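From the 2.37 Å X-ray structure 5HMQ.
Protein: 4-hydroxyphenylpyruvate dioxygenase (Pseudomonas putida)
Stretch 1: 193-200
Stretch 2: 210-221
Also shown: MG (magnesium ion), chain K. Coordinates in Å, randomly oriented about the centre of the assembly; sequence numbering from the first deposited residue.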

# COMPACT_ATOMS: atom_id res chain seq x y z
N GLN C 193 -2.26 -26.02 -4.72
CA GLN C 193 -2.09 -24.58 -4.57
C GLN C 193 -3.47 -23.93 -4.47
O GLN C 193 -4.28 -24.06 -5.39
CB GLN C 193 -1.32 -23.98 -5.75
CG GLN C 193 0.09 -24.50 -5.92
CD GLN C 193 0.75 -23.92 -7.15
OE1 GLN C 193 0.10 -23.69 -8.17
NE2 GLN C 193 2.06 -23.66 -7.07
N MSE C 194 -3.72 -23.24 -3.37
CA MSE C 194 -4.96 -22.49 -3.22
C MSE C 194 -4.73 -21.03 -3.62
O MSE C 194 -3.76 -20.41 -3.19
CB MSE C 194 -5.48 -22.56 -1.79
CG MSE C 194 -5.69 -23.98 -1.27
SE MSE C 194 -6.90 -25.06 -2.37
CE MSE C 194 -8.53 -24.00 -2.22
N ALA C 195 -5.62 -20.50 -4.45
CA ALA C 195 -5.57 -19.10 -4.85
C ALA C 195 -6.99 -18.62 -5.11
O ALA C 195 -7.67 -19.17 -5.98
CB ALA C 195 -4.70 -18.91 -6.09
N ASP C 196 -7.41 -17.59 -4.39
CA ASP C 196 -8.72 -17.00 -4.58
C ASP C 196 -8.63 -15.79 -5.50
O ASP C 196 -7.54 -15.29 -5.80
CB ASP C 196 -9.32 -16.61 -3.22
CG ASP C 196 -10.84 -16.57 -3.24
OD1 ASP C 196 -11.42 -16.72 -4.33
OD2 ASP C 196 -11.45 -16.38 -2.16
N ALA C 197 -9.79 -15.32 -5.95
CA ALA C 197 -9.85 -14.19 -6.87
C ALA C 197 -11.27 -13.67 -7.03
O ALA C 197 -12.23 -14.44 -6.85
CB ALA C 197 -9.29 -14.58 -8.24
N PRO C 198 -11.46 -12.40 -7.35
CA PRO C 198 -12.78 -11.93 -7.77
C PRO C 198 -13.16 -12.51 -9.12
O PRO C 198 -12.30 -12.77 -9.97
CB PRO C 198 -12.62 -10.41 -7.84
CG PRO C 198 -11.17 -10.22 -8.14
CD PRO C 198 -10.46 -11.31 -7.39
N ILE C 199 -14.45 -12.72 -9.32
CA ILE C 199 -14.95 -13.22 -10.60
C ILE C 199 -14.99 -12.05 -11.58
O ILE C 199 -15.74 -11.09 -11.38
CB ILE C 199 -16.33 -13.86 -10.45
CG1 ILE C 199 -16.29 -14.99 -9.42
CG2 ILE C 199 -16.79 -14.42 -11.79
CD1 ILE C 199 -15.24 -16.05 -9.69
N LEU C 200 -14.17 -12.13 -12.63
CA LEU C 200 -14.03 -11.06 -13.60
C LEU C 200 -14.14 -11.61 -15.01
O LEU C 200 -13.59 -12.68 -15.31
CB LEU C 200 -12.69 -10.34 -13.40
CG LEU C 200 -12.47 -9.70 -12.03
CD1 LEU C 200 -10.99 -9.38 -11.83
CD2 LEU C 200 -13.32 -8.43 -11.91
N HIS C 210 -2.80 -10.51 -11.85
CA HIS C 210 -2.99 -9.35 -10.99
C HIS C 210 -3.99 -9.53 -9.86
O HIS C 210 -3.94 -8.76 -8.90
CB HIS C 210 -3.42 -8.14 -11.82
CG HIS C 210 -2.44 -7.73 -12.88
ND1 HIS C 210 -1.22 -7.17 -12.58
CD2 HIS C 210 -2.51 -7.78 -14.23
CE1 HIS C 210 -0.57 -6.91 -13.70
NE2 HIS C 210 -1.33 -7.27 -14.72
N PHE C 211 -4.91 -10.49 -9.94
CA PHE C 211 -6.04 -10.51 -9.01
C PHE C 211 -6.12 -11.73 -8.11
O PHE C 211 -7.13 -11.91 -7.42
CB PHE C 211 -7.35 -10.34 -9.78
CG PHE C 211 -7.47 -9.00 -10.45
CD1 PHE C 211 -7.91 -7.90 -9.74
CD2 PHE C 211 -7.10 -8.84 -11.77
CE1 PHE C 211 -8.01 -6.67 -10.34
CE2 PHE C 211 -7.20 -7.61 -12.38
CZ PHE C 211 -7.65 -6.52 -11.66
N ARG C 212 -5.10 -12.58 -8.08
CA ARG C 212 -5.10 -13.67 -7.11
C ARG C 212 -5.00 -13.10 -5.70
O ARG C 212 -4.31 -12.11 -5.46
CB ARG C 212 -3.94 -14.63 -7.37
CG ARG C 212 -4.21 -15.67 -8.44
CD ARG C 212 -3.03 -16.62 -8.57
NE ARG C 212 -3.15 -17.50 -9.72
CZ ARG C 212 -2.82 -18.79 -9.71
NH1 ARG C 212 -2.35 -19.35 -8.61
NH2 ARG C 212 -2.96 -19.52 -10.82
N CYS C 213 -5.72 -13.72 -4.76
CA CYS C 213 -5.66 -13.33 -3.36
C CYS C 213 -5.86 -14.57 -2.50
O CYS C 213 -6.09 -15.67 -3.02
CB CYS C 213 -6.70 -12.24 -3.04
SG CYS C 213 -8.38 -12.62 -3.60
N PHE C 214 -5.79 -14.39 -1.19
CA PHE C 214 -5.87 -15.53 -0.28
C PHE C 214 -7.30 -16.04 -0.16
O PHE C 214 -8.26 -15.28 -0.34
CB PHE C 214 -5.34 -15.14 1.10
CG PHE C 214 -3.86 -14.86 1.12
CD1 PHE C 214 -2.98 -15.68 0.44
CD2 PHE C 214 -3.36 -13.79 1.84
CE1 PHE C 214 -1.62 -15.43 0.46
CE2 PHE C 214 -2.00 -13.54 1.87
CZ PHE C 214 -1.13 -14.36 1.17
N PRO C 215 -7.47 -17.34 0.11
CA PRO C 215 -8.81 -17.91 0.27
C PRO C 215 -9.68 -17.11 1.24
O PRO C 215 -9.28 -16.81 2.36
CB PRO C 215 -8.53 -19.32 0.81
CG PRO C 215 -7.18 -19.65 0.28
CD PRO C 215 -6.42 -18.36 0.20
N GLY C 216 -10.87 -16.74 0.77
CA GLY C 216 -11.78 -15.93 1.54
C GLY C 216 -11.78 -14.46 1.16
O GLY C 216 -12.75 -13.76 1.47
N GLN C 217 -10.72 -13.99 0.50
CA GLN C 217 -10.64 -12.60 0.07
C GLN C 217 -11.24 -12.38 -1.31
O GLN C 217 -11.44 -11.22 -1.70
CB GLN C 217 -9.18 -12.14 0.08
CG GLN C 217 -8.53 -12.21 1.45
CD GLN C 217 -7.05 -11.86 1.43
OE1 GLN C 217 -6.37 -12.05 0.42
NE2 GLN C 217 -6.55 -11.35 2.54
N GLY C 218 -11.54 -13.44 -2.06
CA GLY C 218 -12.18 -13.30 -3.35
C GLY C 218 -13.58 -13.88 -3.30
O GLY C 218 -14.20 -13.91 -2.23
N GLU C 219 -14.09 -14.36 -4.43
CA GLU C 219 -15.44 -14.90 -4.48
C GLU C 219 -15.48 -16.30 -5.10
O GLU C 219 -16.55 -16.75 -5.53
CB GLU C 219 -16.39 -13.95 -5.21
CG GLU C 219 -15.75 -13.18 -6.34
CD GLU C 219 -16.52 -11.92 -6.68
OE1 GLU C 219 -17.50 -11.60 -5.99
OE2 GLU C 219 -16.13 -11.23 -7.65
N MSE C 220 -14.34 -16.99 -5.16
CA MSE C 220 -14.32 -18.37 -5.62
C MSE C 220 -14.63 -19.32 -4.48
O MSE C 220 -14.42 -19.00 -3.31
CB MSE C 220 -12.96 -18.70 -6.25
CG MSE C 220 -12.72 -18.04 -7.59
SE MSE C 220 -10.92 -18.34 -8.27
CE MSE C 220 -11.19 -17.72 -10.10
N ASP C 221 -15.13 -20.51 -4.82
CA ASP C 221 -15.55 -21.50 -3.83
C ASP C 221 -14.35 -22.38 -3.50
O ASP C 221 -14.15 -23.45 -4.08
CB ASP C 221 -16.73 -22.31 -4.36
CG ASP C 221 -17.28 -23.28 -3.33
OD1 ASP C 221 -16.98 -23.12 -2.13
OD2 ASP C 221 -18.03 -24.20 -3.73
MG MG K . -0.14 -22.56 -9.85
O HOH W 1 1.86 -22.78 -10.13
O HOH W 2 -13.80 -17.52 -1.08
O HOH W 3 -0.11 -21.35 -11.42

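This is a loop-to-loop contact within one chain, built around a single antiparallel bridge and the buried carboxylate of Asp196, with apolar contacts around them.

The bridge pairs Asp196 with Cys213. Asp196 N donates to Cys213 O at 2.7 Å, and Cys213 N donates to Asp196 O at 2.6 Å. Stretch 2 then turns: Phe214 to Gln217 form a type II beta turn, closed by Gln217 N to Phe214 O at 2.9 Å. Gly216 takes the positive phi of this turn, where a side chain would jam against the preceding carbonyl.

The CA-to-CB bond of Asp196 points toward stretch 2, and the turn and the residues after it wrap around its carboxylate. OD2 of Asp196 accepts from Gly216 N at 3.0 Å and, weakly, from Gly218 N at 2.9 Å. OD1 of Asp196 accepts from Met220 N at 3.0 Å and from its own neighbour, Ala197 N, at 2.7 Å. The carboxylate's negative charge thus meets four backbone N-H groups. Water 2 adds a link, donating to Asp196 OD2 at 2.8 Å and to Met220 O at 2.7 Å.

Gly218 lies close to this site. A CB there would clash with Ala197 N and Asp196 OD1, so the close backbone approach depends on glycine.

Further along, Glu219 is held at both its backbone and its side chain. Glu219 N donates to Ala197 O at 3.1 Å, nearly straight. Its carboxylate reaches back, and Ile199 N donates to Glu219 OE2 at 2.8 Å.

Apolar contacts fill in around these bonds. Met220, a selenomethionine, packs its SE 4.1 Å from Ala197 CB and its CG 3.8 Å from Ile199 CD1. Leu200 CD1 sits over one face of the Phe211 ring, 3.9 Å from the centroid of its ring carbons, in a CH-pi contact. Pro198 CD lies 4.0 Å from Phe211 CB.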